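Local atomic coordinates of epsin-3 (Saccharomyces cerevisiae, PDB entry 3ONK), a protein that takes part in recruiting clathrin to the Golgi network and endosomes and binds phosphoinositide-rich membranes, this piece being its ENTH domain. Residues G14-A19 with E46-M51; E18-E23 with F53-E58; Q66-L71 with R117-A122; Q72-L77 with K121-L126; F102-I105 with D111-I114. All coordinates share one frame; numbering follows the deposited sequence.

Contact 1. Residues G14-A19 with E46-M51; sequences GKVREA and EEILSM
With chi1 at 179°, Val16 places CG1 opposite its own backbone N and CG2 beside it, an orientation that sends the two branches to different residues of 46-51. CG1 packs on the first side-chain carbon of Met51, 3.5 Å from Met51 CB, while CG2 turns toward the preceding turn of the helix and lies 4.1 Å from Ile48 CG2. Val16 is therefore a forked apolar group set between two residues that are one turn apart on the facing helix; it crosses the Ile48 side chain at about a right angle. Val16 and Ile48 also have the nearest pair of CA atoms, 6.5 Å apart.

Met51 folds rather than extends: chi2 of -64° and a further bend at chi3 turn its CE end toward the aliphatic part of Arg17. The two side chains lie beside each other there, but the detail of their approach is doubtful. No hydrogen bond joins the two segments, and the junction is held by carbon packing alone. Val16, Ile48 and Met51 are buried, whereas Arg17 covers the outer margin. Tyr9 touches both Arg17 and Met51, and Ile52 and Arg55 continue the surface on which Val16 rests.

The segment axes approach to 9.5 Å and run in broadly the same direction, 33° apart. This apolar packing between helix 11-19 and helix 42-57, which are separated in the chain by helix 29-38, is part of the all-helical ENTH fold.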
# COMPACT_ATOMS: atom_id res chain seq x y z
N GLY A 14 -13.69 -2.05 -4.97
CA GLY A 14 -14.14 -3.01 -3.98
C GLY A 14 -13.03 -3.97 -3.56
O GLY A 14 -12.92 -4.35 -2.40
N LYS A 15 -12.20 -4.38 -4.52
CA LYS A 15 -11.10 -5.27 -4.22
C LYS A 15 -10.10 -4.57 -3.30
O LYS A 15 -9.66 -5.13 -2.29
CB LYS A 15 -10.43 -5.73 -5.52
CG LYS A 15 -11.21 -6.77 -6.29
CD LYS A 15 -10.37 -7.32 -7.45
CE LYS A 15 -10.94 -8.62 -7.99
NZ LYS A 15 -12.36 -8.49 -8.36
N VAL A 16 -9.75 -3.33 -3.65
CA VAL A 16 -8.85 -2.53 -2.81
C VAL A 16 -9.45 -2.31 -1.42
O VAL A 16 -8.75 -2.40 -0.42
CB VAL A 16 -8.54 -1.16 -3.44
CG1 VAL A 16 -7.62 -0.36 -2.52
CG2 VAL A 16 -7.89 -1.34 -4.79
N ARG A 17 -10.75 -2.01 -1.37
CA ARG A 17 -11.43 -1.85 -0.09
C ARG A 17 -11.28 -3.09 0.78
O ARG A 17 -10.92 -2.99 1.96
CB ARG A 17 -12.91 -1.50 -0.28
CG ARG A 17 -13.16 -0.04 -0.63
CD ARG A 17 -14.63 0.33 -0.50
NE ARG A 17 -14.93 1.04 0.75
CZ ARG A 17 -15.60 0.51 1.77
NH1 ARG A 17 -15.83 1.24 2.86
NH2 ARG A 17 -16.06 -0.73 1.69
N GLU A 18 -11.55 -4.26 0.20
CA GLU A 18 -11.41 -5.54 0.89
C GLU A 18 -9.98 -5.80 1.36
O GLU A 18 -9.75 -6.24 2.49
CB GLU A 18 -11.88 -6.72 0.01
CG GLU A 18 -11.46 -8.08 0.60
CD GLU A 18 -11.86 -9.30 -0.24
OE1 GLU A 18 -12.41 -9.14 -1.35
OE2 GLU A 18 -11.60 -10.44 0.22
N ALA A 19 -9.02 -5.54 0.48
CA ALA A 19 -7.61 -5.75 0.82
C ALA A 19 -7.14 -4.85 1.98
O ALA A 19 -6.09 -5.10 2.58
CB ALA A 19 -6.74 -5.52 -0.39
N GLU A 46 -6.00 4.48 -11.66
CA GLU A 46 -6.46 5.64 -10.90
C GLU A 46 -7.44 5.26 -9.79
O GLU A 46 -7.40 5.83 -8.70
CB GLU A 46 -7.07 6.70 -11.83
CG GLU A 46 -6.36 8.05 -11.79
CD GLU A 46 -6.50 8.85 -13.09
OE1 GLU A 46 -7.12 8.32 -14.04
OE2 GLU A 46 -5.98 9.99 -13.16
N GLU A 47 -8.31 4.29 -10.06
CA GLU A 47 -9.24 3.81 -9.02
C GLU A 47 -8.49 3.29 -7.81
O GLU A 47 -8.84 3.59 -6.67
CB GLU A 47 -10.15 2.71 -9.55
CG GLU A 47 -11.15 3.19 -10.57
CD GLU A 47 -12.02 2.08 -11.11
OE1 GLU A 47 -12.71 2.35 -12.11
OE2 GLU A 47 -12.01 0.95 -10.57
N ILE A 48 -7.46 2.50 -8.08
CA ILE A 48 -6.65 1.87 -7.04
C ILE A 48 -5.92 2.93 -6.24
O ILE A 48 -5.87 2.87 -5.02
CB ILE A 48 -5.59 0.91 -7.67
CG1 ILE A 48 -6.27 -0.24 -8.41
CG2 ILE A 48 -4.66 0.36 -6.62
CD1 ILE A 48 -5.32 -1.00 -9.31
N LEU A 49 -5.36 3.89 -6.95
CA LEU A 49 -4.63 5.01 -6.36
C LEU A 49 -5.48 5.79 -5.34
O LEU A 49 -5.10 5.92 -4.17
CB LEU A 49 -4.19 5.95 -7.48
CG LEU A 49 -2.90 6.74 -7.31
CD1 LEU A 49 -1.69 5.83 -7.49
CD2 LEU A 49 -2.87 7.93 -8.31
N SER A 50 -6.61 6.32 -5.79
CA SER A 50 -7.55 7.01 -4.92
C SER A 50 -7.78 6.22 -3.64
O SER A 50 -7.57 6.71 -2.54
CB SER A 50 -8.89 7.16 -5.62
OG SER A 50 -8.69 7.62 -6.95
N MET A 51 -8.22 4.98 -3.82
CA MET A 51 -8.61 4.12 -2.72
C MET A 51 -7.49 3.90 -1.71
O MET A 51 -7.72 3.94 -0.50
CB MET A 51 -9.10 2.77 -3.27
CG MET A 51 -10.37 2.85 -4.12
SD MET A 51 -11.83 3.40 -3.20
CE MET A 51 -11.61 2.53 -1.66

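Contact 2. Residues E18-E23 with F53-E58; sequences EATNNE and FRRFTE
Thr20 and Arg55 meet through a single oxygen. The hydroxyl OG1 of Thr20 lies at the edge of the Arg55 guanidinium, near its plane, where two N-H groups converge on it. Arg55 NE approaches Thr20 OG1 at 3.2 Å, and Arg55 NH2 is equally far from that atom. Both bonds are weak, bent to 134° and 132°, as expected when one acceptor is shared by two neighbouring donors.

The stronger hold on the hydroxyl comes from its own side: Thr20 OG1 is hydrogen-bonded to Val16 O, one turn back in helix 11-19. A chi1 of 60°, which tucks OG1 between the backbone N and the carbonyl carbon, leaves it able to serve both partners. Arg55 bends at chi2 and chi3 and crosses the threonine at about a right angle.

Farther out, Asn21 shapes the chain beyond the helix. Its OD1 accepts from Glu23 N at 3.0 Å, an Asx turn, and its ND2 donates to Glu23 OE1. Lys69 NZ is hydrogen-bonded to Asn21 OD1 and to Glu23 O, tying this turn to the next layer.

The contact thus spans from the C-terminal end of helix 11-19 to the last turn of helix 42-57, with helix 64-80 packed beneath both.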
# COMPACT_ATOMS: atom_id res chain seq x y z
N GLU A 18 -11.55 -4.26 0.20
CA GLU A 18 -11.41 -5.54 0.89
C GLU A 18 -9.98 -5.80 1.36
O GLU A 18 -9.75 -6.24 2.49
CB GLU A 18 -11.88 -6.72 0.01
CG GLU A 18 -11.46 -8.08 0.60
CD GLU A 18 -11.86 -9.30 -0.24
OE1 GLU A 18 -12.41 -9.14 -1.35
OE2 GLU A 18 -11.60 -10.44 0.22
N ALA A 19 -9.02 -5.54 0.48
CA ALA A 19 -7.61 -5.75 0.82
C ALA A 19 -7.14 -4.85 1.98
O ALA A 19 -6.09 -5.10 2.58
CB ALA A 19 -6.74 -5.52 -0.39
N THR A 20 -7.90 -3.80 2.27
CA THR A 20 -7.52 -2.85 3.32
C THR A 20 -8.60 -2.67 4.38
O THR A 20 -8.58 -1.69 5.12
CB THR A 20 -7.12 -1.47 2.73
OG1 THR A 20 -8.22 -0.91 2.01
CG2 THR A 20 -5.96 -1.63 1.76
N ASN A 21 -9.52 -3.63 4.46
CA ASN A 21 -10.62 -3.61 5.44
C ASN A 21 -10.13 -3.75 6.88
O ASN A 21 -8.92 -3.84 7.14
CB ASN A 21 -11.67 -4.69 5.13
CG ASN A 21 -11.15 -6.10 5.37
OD1 ASN A 21 -10.24 -6.33 6.16
ND2 ASN A 21 -11.76 -7.06 4.69
N ASN A 22 -11.09 -3.79 7.81
CA ASN A 22 -10.77 -3.81 9.24
C ASN A 22 -10.63 -5.19 9.91
O ASN A 22 -10.47 -5.28 11.12
CB ASN A 22 -11.79 -2.97 10.02
CG ASN A 22 -11.16 -1.75 10.65
OD1 ASN A 22 -11.61 -0.62 10.41
ND2 ASN A 22 -10.12 -1.95 11.46
N GLU A 23 -10.72 -6.26 9.12
CA GLU A 23 -10.43 -7.59 9.66
C GLU A 23 -9.00 -7.59 10.18
O GLU A 23 -8.14 -6.89 9.63
CB GLU A 23 -10.59 -8.66 8.58
CG GLU A 23 -11.98 -8.74 7.99
CD GLU A 23 -12.03 -9.68 6.80
OE1 GLU A 23 -11.13 -9.61 5.94
OE2 GLU A 23 -12.98 -10.49 6.72
N PHE A 53 -4.75 5.73 -0.99
CA PHE A 53 -4.30 6.89 -0.23
C PHE A 53 -5.40 7.49 0.64
O PHE A 53 -5.11 8.13 1.65
CB PHE A 53 -3.66 7.93 -1.13
CG PHE A 53 -2.41 7.45 -1.83
CD1 PHE A 53 -1.36 6.90 -1.10
CD2 PHE A 53 -2.28 7.56 -3.20
CE1 PHE A 53 -0.21 6.46 -1.72
CE2 PHE A 53 -1.11 7.11 -3.84
CZ PHE A 53 -0.08 6.56 -3.10
N ARG A 54 -6.66 7.27 0.26
CA ARG A 54 -7.78 7.67 1.11
C ARG A 54 -7.49 7.23 2.53
O ARG A 54 -7.80 7.93 3.49
CB ARG A 54 -9.09 7.05 0.64
CG ARG A 54 -9.58 7.63 -0.67
CD ARG A 54 -10.98 7.18 -1.04
NE ARG A 54 -11.38 7.78 -2.31
CZ ARG A 54 -11.88 9.00 -2.44
NH1 ARG A 54 -12.07 9.76 -1.36
NH2 ARG A 54 -12.21 9.46 -3.64
N ARG A 55 -6.87 6.06 2.65
CA ARG A 55 -6.56 5.49 3.95
C ARG A 55 -5.57 6.35 4.75
O ARG A 55 -5.78 6.61 5.93
CB ARG A 55 -6.05 4.06 3.78
CG ARG A 55 -7.09 2.99 4.13
CD ARG A 55 -8.40 3.18 3.34
NE ARG A 55 -8.52 2.24 2.22
CZ ARG A 55 -9.38 2.37 1.21
NH1 ARG A 55 -10.21 3.41 1.17
NH2 ARG A 55 -9.39 1.45 0.24
N PHE A 56 -4.50 6.81 4.08
CA PHE A 56 -3.45 7.58 4.73
C PHE A 56 -3.94 8.89 5.30
O PHE A 56 -3.35 9.44 6.24
CB PHE A 56 -2.30 7.87 3.75
CG PHE A 56 -1.69 6.65 3.17
CD1 PHE A 56 -2.06 5.39 3.63
CD2 PHE A 56 -0.74 6.73 2.17
CE1 PHE A 56 -1.50 4.25 3.09
CE2 PHE A 56 -0.18 5.60 1.63
CZ PHE A 56 -0.56 4.36 2.10
N THR A 57 -5.01 9.41 4.72
CA THR A 57 -5.41 10.78 5.01
C THR A 57 -6.35 10.88 6.23
O THR A 57 -6.56 11.97 6.77
CB THR A 57 -6.00 11.46 3.76
OG1 THR A 57 -7.25 10.84 3.43
CG2 THR A 57 -5.04 11.29 2.58
N GLU A 58 -6.88 9.75 6.67
CA GLU A 58 -7.63 9.71 7.92
C GLU A 58 -6.69 9.42 9.09
O GLU A 58 -6.45 8.26 9.43
CB GLU A 58 -8.74 8.64 7.86

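Contact 3. Residues Q66-L71 with R117-A122; sequences QIYKAL and RTRVKA
Arg119 crosses from helix 113-127 to Leu71 and Tyr68 of helix 64-80, passing first a leucine methyl, then the phenol ring and its oxygen. Its CB rests on the methyl, 3.6 Å from Leu71 CD1, the two side chains sliding past each other in opposite directions. CG comes next, lying obliquely to the Tyr68 ring beside CE1, at a spacing modelled too tightly to carry weight. Bends at chi2 and chi3 then carry the chain around the phenol, with Arg119 CD 3.8 Å from Tyr68 OH. At the tip, Arg119 NH2 donates to Tyr68 OH at 2.7 Å, a short but clearly bent bond. The hydroxyl sits at the guanidinium edge, tilted 17° from its plane, and the ring and guanidinium planes stand perpendicular, so this is no cation-pi stack.

Beneath this polar end, Leu71 CD2 faces Val120 CG2 at 4.1 Å and closes the buried side. Phe56 and Val116 also touch Leu71, while Asn115 touches the tyrosine. The two segment axes run 27° apart, with a closest approach of 10.1 Å.

One residue therefore serves two environments, its methylene groups against leucine and ring carbons and its charge at the phenolic oxygen. Since Tyr68 OH accepts from a cationic donor, the hydroxyl is likely to be polarised and its own proton made a somewhat better donor.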
# COMPACT_ATOMS: atom_id res chain seq x y z
N GLN A 66 -6.00 -0.55 8.90
CA GLN A 66 -6.32 -0.23 7.51
C GLN A 66 -5.16 0.47 6.80
O GLN A 66 -4.93 0.27 5.61
CB GLN A 66 -7.59 0.63 7.44
CG GLN A 66 -8.86 -0.11 7.86
CD GLN A 66 -10.13 0.68 7.62
OE1 GLN A 66 -10.49 1.56 8.40
NE2 GLN A 66 -10.82 0.37 6.53
N ILE A 67 -4.44 1.29 7.55
CA ILE A 67 -3.26 1.95 7.04
C ILE A 67 -2.12 0.96 6.86
O ILE A 67 -1.43 0.98 5.84
CB ILE A 67 -2.81 3.09 7.98
CG1 ILE A 67 -3.83 4.23 7.95
CG2 ILE A 67 -1.41 3.59 7.60
CD1 ILE A 67 -3.45 5.39 8.83
N TYR A 68 -1.94 0.08 7.84
CA TYR A 68 -0.92 -0.96 7.73
C TYR A 68 -1.16 -1.84 6.50
O TYR A 68 -0.24 -2.12 5.72
CB TYR A 68 -0.85 -1.82 9.00
CG TYR A 68 0.35 -2.75 8.97
CD1 TYR A 68 1.62 -2.24 9.16
CD2 TYR A 68 0.21 -4.11 8.75
CE1 TYR A 68 2.72 -3.05 9.13
CE2 TYR A 68 1.33 -4.94 8.71
CZ TYR A 68 2.58 -4.39 8.91
OH TYR A 68 3.72 -5.17 8.90
N LYS A 69 -2.42 -2.24 6.30
CA LYS A 69 -2.80 -3.07 5.16
C LYS A 69 -2.67 -2.34 3.81
O LYS A 69 -2.33 -2.95 2.79
CB LYS A 69 -4.21 -3.63 5.37
CG LYS A 69 -4.28 -4.57 6.58
CD LYS A 69 -5.72 -4.87 7.03
CE LYS A 69 -6.27 -6.11 6.38
NZ LYS A 69 -7.63 -6.43 6.85
N ALA A 70 -2.92 -1.04 3.80
CA ALA A 70 -2.68 -0.21 2.62
C ALA A 70 -1.19 -0.13 2.27
O ALA A 70 -0.81 -0.07 1.08
CB ALA A 70 -3.24 1.18 2.83
N LEU A 71 -0.33 -0.12 3.29
CA LEU A 71 1.12 -0.13 3.07
C LEU A 71 1.58 -1.44 2.46
O LEU A 71 2.31 -1.45 1.47
CB LEU A 71 1.89 0.14 4.37
CG LEU A 71 1.77 1.54 4.99
CD1 LEU A 71 2.56 1.58 6.31
CD2 LEU A 71 2.25 2.63 4.04
N ARG A 117 5.42 2.92 10.84
CA ARG A 117 6.57 3.79 10.56
C ARG A 117 7.68 3.04 9.86
O ARG A 117 8.25 3.54 8.89
CB ARG A 117 7.12 4.44 11.84
CG ARG A 117 6.12 5.27 12.61
CD ARG A 117 6.84 6.17 13.63
NE ARG A 117 7.50 5.40 14.68
CZ ARG A 117 6.87 4.94 15.76
NH1 ARG A 117 5.59 5.20 15.94
NH2 ARG A 117 7.53 4.25 16.67
N THR A 118 8.01 1.85 10.36
CA THR A 118 9.02 1.00 9.75
C THR A 118 8.63 0.52 8.35
O THR A 118 9.49 0.42 7.46
CB THR A 118 9.38 -0.21 10.65
OG1 THR A 118 8.28 -1.12 10.71
CG2 THR A 118 9.72 0.25 12.06
N ARG A 119 7.35 0.23 8.12
CA ARG A 119 6.90 -0.12 6.77
C ARG A 119 7.00 1.09 5.86
O ARG A 119 7.39 0.98 4.70
CB ARG A 119 5.44 -0.59 6.76
CG ARG A 119 5.18 -1.91 7.45
CD ARG A 119 6.10 -2.99 6.95
NE ARG A 119 5.75 -3.48 5.61
CZ ARG A 119 5.03 -4.57 5.37
NH1 ARG A 119 4.79 -4.93 4.11
NH2 ARG A 119 4.56 -5.30 6.36
N VAL A 120 6.60 2.25 6.36
CA VAL A 120 6.57 3.44 5.52
C VAL A 120 7.98 3.89 5.15
O VAL A 120 8.24 4.27 4.02
CB VAL A 120 5.77 4.58 6.14
CG1 VAL A 120 6.67 5.46 6.97
CG2 VAL A 120 5.14 5.41 5.04
N LYS A 121 8.89 3.84 6.12
CA LYS A 121 10.29 4.12 5.83
C LYS A 121 10.87 3.18 4.76
O LYS A 121 11.61 3.62 3.88
CB LYS A 121 11.13 4.07 7.11
CG LYS A 121 10.83 5.22 8.09
CD LYS A 121 11.78 5.18 9.27
CE LYS A 121 11.15 5.78 10.53
NZ LYS A 121 10.85 4.73 11.56
N ALA A 122 10.52 1.90 4.83
CA ALA A 122 11.01 0.94 3.84
C ALA A 122 10.43 1.23 2.45
O ALA A 122 11.15 1.23 1.45
CB ALA A 122 10.70 -0.49 4.27

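Contact 4. Residues Q72-L77 with K121-L126; sequences QLLDYL and KALIEL
The carboxylate of Asp75 is the flat group that meets the neighbouring helix, and two leucines converge on its OD1. Leu126 CD2 comes in from one side of the carboxylate plane, well tilted from it, and stops 3.8 Å from Asp75 OD1. Leu123 CD1 reaches the same oxygen from the CB end. Both are apolar contacts; the ionic partner of Asp75 is Lys79, one turn on in its own helix, whose NZ forms a salt bridge with OD2. The ring of Tyr76 belongs to the other flank of helix 64-80, where it stacks with His80.

Leu123 carries most of the packing. Its chi1 of -163° swings CG opposite the backbone N and aims the isobutyl fork at segment 72-77. One tine, Leu123 CD1, presses on the backbone at 3.5 Å from Asp75 CA. The other, Leu123 CD2, meets Leu74 CD2 at 3.7 Å, the two leucines crossing at about a right angle. Cutting Leu123 back to alanine would remove both methyls and is likely to open a gap between the helices, leaving Leu74 and the backbone of Asp75 without their packing partner.

Behind Leu74 lie Ile52, Phe53 and Phe56 of helix 42-57 together with Phe85, and Ile78 adjoins both Leu123 and Leu126. The axes of the two segments run 23° apart at 10.5 Å, and CA atoms of Asp75 and Leu123 come within 6.3 Å. This packing of helix 113-127 on helix 64-80 is part of the hydrophobic core of the all-helical ENTH domain.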
# COMPACT_ATOMS: atom_id res chain seq x y z
N GLN A 72 1.16 -2.55 3.07
CA GLN A 72 1.43 -3.88 2.54
C GLN A 72 1.02 -4.00 1.08
O GLN A 72 1.77 -4.53 0.28
CB GLN A 72 0.69 -4.95 3.34
CG GLN A 72 1.24 -5.23 4.71
CD GLN A 72 0.43 -6.28 5.45
OE1 GLN A 72 -0.75 -6.06 5.76
NE2 GLN A 72 1.05 -7.43 5.73
N LEU A 73 -0.18 -3.54 0.75
CA LEU A 73 -0.66 -3.59 -0.64
C LEU A 73 0.24 -2.78 -1.57
O LEU A 73 0.57 -3.22 -2.67
CB LEU A 73 -2.09 -3.05 -0.73
CG LEU A 73 -2.73 -3.02 -2.12
CD1 LEU A 73 -2.66 -4.38 -2.84
CD2 LEU A 73 -4.19 -2.55 -2.02
N LEU A 74 0.61 -1.59 -1.12
CA LEU A 74 1.37 -0.66 -1.94
C LEU A 74 2.78 -1.21 -2.15
O LEU A 74 3.38 -1.03 -3.22
CB LEU A 74 1.39 0.71 -1.25
CG LEU A 74 1.62 2.03 -1.99
CD1 LEU A 74 0.76 2.22 -3.24
CD2 LEU A 74 1.39 3.18 -1.00
N ASP A 75 3.30 -1.91 -1.16
CA ASP A 75 4.58 -2.58 -1.33
C ASP A 75 4.49 -3.63 -2.43
O ASP A 75 5.32 -3.70 -3.34
CB ASP A 75 5.02 -3.24 -0.02
CG ASP A 75 6.42 -3.83 -0.12
OD1 ASP A 75 7.38 -3.05 -0.22
OD2 ASP A 75 6.54 -5.08 -0.14
N TYR A 76 3.46 -4.46 -2.34
CA TYR A 76 3.28 -5.52 -3.32
C TYR A 76 3.15 -4.92 -4.72
O TYR A 76 3.70 -5.46 -5.67
CB TYR A 76 2.03 -6.34 -2.96
CG TYR A 76 1.85 -7.59 -3.80
CD1 TYR A 76 2.39 -8.81 -3.40
CD2 TYR A 76 1.15 -7.53 -5.00
CE1 TYR A 76 2.21 -9.95 -4.18
CE2 TYR A 76 0.98 -8.66 -5.79
CZ TYR A 76 1.51 -9.86 -5.37
OH TYR A 76 1.34 -10.98 -6.16
N LEU A 77 2.44 -3.81 -4.84
CA LEU A 77 2.14 -3.23 -6.15
C LEU A 77 3.37 -2.62 -6.78
O LEU A 77 3.55 -2.66 -8.00
CB LEU A 77 1.04 -2.18 -6.05
CG LEU A 77 -0.36 -2.68 -5.68
CD1 LEU A 77 -1.33 -1.51 -5.61
CD2 LEU A 77 -0.86 -3.73 -6.68
N LYS A 121 8.89 3.84 6.12
CA LYS A 121 10.29 4.12 5.83
C LYS A 121 10.87 3.18 4.76
O LYS A 121 11.61 3.62 3.88
CB LYS A 121 11.13 4.07 7.11
CG LYS A 121 10.83 5.22 8.09
CD LYS A 121 11.78 5.18 9.27
CE LYS A 121 11.15 5.78 10.53
NZ LYS A 121 10.85 4.73 11.56
N ALA A 122 10.52 1.90 4.83
CA ALA A 122 11.01 0.94 3.84
C ALA A 122 10.43 1.23 2.45
O ALA A 122 11.15 1.23 1.45
CB ALA A 122 10.70 -0.49 4.27
N LEU A 123 9.13 1.48 2.39
CA LEU A 123 8.47 1.78 1.13
C LEU A 123 9.06 3.04 0.49
O LEU A 123 9.22 3.10 -0.73
CB LEU A 123 6.98 1.98 1.34
CG LEU A 123 6.14 1.91 0.07
CD1 LEU A 123 5.85 0.45 -0.24
CD2 LEU A 123 4.85 2.66 0.23
N ILE A 124 9.36 4.06 1.29
CA ILE A 124 9.85 5.31 0.72
C ILE A 124 11.27 5.11 0.20
O ILE A 124 11.64 5.62 -0.86
CB ILE A 124 9.76 6.49 1.71
CG1 ILE A 124 8.29 6.91 1.90
CG2 ILE A 124 10.59 7.67 1.22
CD1 ILE A 124 8.05 7.78 3.13
N GLU A 125 12.06 4.35 0.94
CA GLU A 125 13.38 3.99 0.47
C GLU A 125 13.23 3.25 -0.86
O GLU A 125 13.93 3.56 -1.82
CB GLU A 125 14.08 3.11 1.50
CG GLU A 125 15.56 2.96 1.28
CD GLU A 125 16.15 1.90 2.18
OE1 GLU A 125 15.43 0.93 2.51
OE2 GLU A 125 17.34 2.02 2.54
N LEU A 126 12.29 2.30 -0.92
CA LEU A 126 12.04 1.54 -2.15
C LEU A 126 11.64 2.45 -3.30
O LEU A 126 12.30 2.49 -4.34
CB LEU A 126 10.97 0.46 -1.95
CG LEU A 126 10.64 -0.43 -3.17
CD1 LEU A 126 11.88 -1.22 -3.62
CD2 LEU A 126 9.45 -1.37 -2.91

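Contact 5. Residues F102-I105 with D111-I114; sequences FHYI and DQGI
Tyr104 takes both of its cross-segment backbone bonds on one oxygen. Gly113 N donates to Tyr104 O at 3.0 Å, using a lone pair in the plane of the carbonyl, with an N-H...O angle of 157°. Gln112 N reaches Tyr104 O at 2.8 Å, nearly in line with the C=O bond but with its own N-H more strongly bent. Next to them, the backbones of Ile105 and Asp111 make a single beta bridge.

Water and carboxylate form a second polar group. A water accepts from Tyr104 N and donates to Asp111 OD1, which lies 2.9 Å from its oxygen. Asp111 OD1 also accepts from Ile114 N at 2.9 Å, on the syn side but tilted out of the carboxylate plane; this is the N-terminal capping bond of helix 113-127, which starts as the chain leaves the surface loop after helix 93-97. With an alanine at Asp111, Ile114 N would probably be left without its capping acceptor, and the water without one of its two holds.

The apolar contacts run along the same pairing. Ile105 CG1 lies 4.0 Å from Asp111 CA, crossing its side chain obliquely. The ring edges of Phe102 and Tyr104 meet Gly113 CA and Gln112 CB respectively. Gly113 lies close against the backbone of 102-104, its CA 4.3 Å from His103 CA. Phe102 also packs on Trp64 and Ile67, and its carbonyl accepts from Arg117 NH1.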
# COMPACT_ATOMS: atom_id res chain seq x y z
N PHE A 102 3.60 8.47 12.42
CA PHE A 102 2.44 7.79 12.95
C PHE A 102 2.79 7.03 14.24
O PHE A 102 3.61 6.11 14.24
CB PHE A 102 1.85 6.83 11.90
CG PHE A 102 0.49 6.30 12.27
CD1 PHE A 102 0.36 5.07 12.89
CD2 PHE A 102 -0.66 7.03 12.00
CE1 PHE A 102 -0.89 4.58 13.23
CE2 PHE A 102 -1.90 6.56 12.33
CZ PHE A 102 -2.02 5.32 12.95
N HIS A 103 2.16 7.44 15.33
CA HIS A 103 2.35 6.82 16.63
C HIS A 103 0.99 6.40 17.20
O HIS A 103 -0.00 7.13 17.12
CB HIS A 103 3.04 7.79 17.60
CG HIS A 103 4.51 7.94 17.35
ND1 HIS A 103 5.47 7.38 18.16
CD2 HIS A 103 5.18 8.58 16.36
CE1 HIS A 103 6.67 7.67 17.70
NE2 HIS A 103 6.53 8.40 16.60
N TYR A 104 0.93 5.21 17.77
CA TYR A 104 -0.30 4.75 18.37
C TYR A 104 -0.06 3.48 19.19
O TYR A 104 0.51 2.50 18.70
CB TYR A 104 -1.38 4.53 17.30
CG TYR A 104 -2.73 4.13 17.86
CD1 TYR A 104 -3.25 2.86 17.64
CD2 TYR A 104 -3.47 5.01 18.65
CE1 TYR A 104 -4.47 2.48 18.16
CE2 TYR A 104 -4.68 4.64 19.18
CZ TYR A 104 -5.18 3.37 18.94
OH TYR A 104 -6.39 3.00 19.47
N ILE A 105 -0.48 3.53 20.45
CA ILE A 105 -0.57 2.34 21.29
C ILE A 105 -2.06 2.05 21.52
O ILE A 105 -2.79 2.94 21.94
CB ILE A 105 0.22 2.54 22.62
CG1 ILE A 105 1.69 2.84 22.31
CG2 ILE A 105 0.10 1.32 23.52
CD1 ILE A 105 2.57 2.93 23.53
N ASP A 111 1.78 -1.39 20.83
CA ASP A 111 2.29 -0.31 20.00
C ASP A 111 2.06 -0.70 18.54
O ASP A 111 2.76 -1.54 17.99
CB ASP A 111 3.78 -0.10 20.31
CG ASP A 111 4.44 0.95 19.42
OD1 ASP A 111 3.89 1.31 18.36
OD2 ASP A 111 5.54 1.41 19.81
N GLN A 112 1.05 -0.10 17.92
CA GLN A 112 0.73 -0.40 16.53
C GLN A 112 1.47 0.55 15.58
O GLN A 112 1.73 0.21 14.42
CB GLN A 112 -0.79 -0.30 16.29
CG GLN A 112 -1.65 -1.17 17.24
CD GLN A 112 -1.45 -2.68 17.04
OE1 GLN A 112 -2.06 -3.49 17.74
NE2 GLN A 112 -0.57 -3.05 16.09
N GLY A 113 1.82 1.74 16.08
CA GLY A 113 2.47 2.75 15.28
C GLY A 113 3.84 2.35 14.78
O GLY A 113 4.24 2.72 13.68
N ILE A 114 4.59 1.60 15.58
CA ILE A 114 5.96 1.25 15.19
C ILE A 114 6.05 0.44 13.89
O ILE A 114 6.97 0.61 13.09
CB ILE A 114 6.75 0.57 16.34
CG1 ILE A 114 8.25 0.54 15.99
CG2 ILE A 114 6.16 -0.81 16.69
CD1 ILE A 114 9.16 0.38 17.20
O HOH W 1 3.69 4.13 17.97

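Overall arrangement
The five contacts follow the ENTH domain layer by layer. Contacts 1 and 2, centres about 9 Å apart, both join helix 11-19 to helix 42-57 and share Glu18 and Ala19. Helix 64-80 comes next in the chain, and contacts 3 and 4, about 7 Å apart, set it against helix 113-127. The two pairs meet directly: Lys69 bonds to the turn of contact 2, and Leu74 packs on Phe53 and Phe56. Contact 5 lies at the surface, where helix 113-127 starts, about 24 Å from contact 1 between centres, and within the span bridged by contacts 3 and 4. Contacts 1 to 4 unite distant sequence in one helical domain; contact 5 closes a local loop.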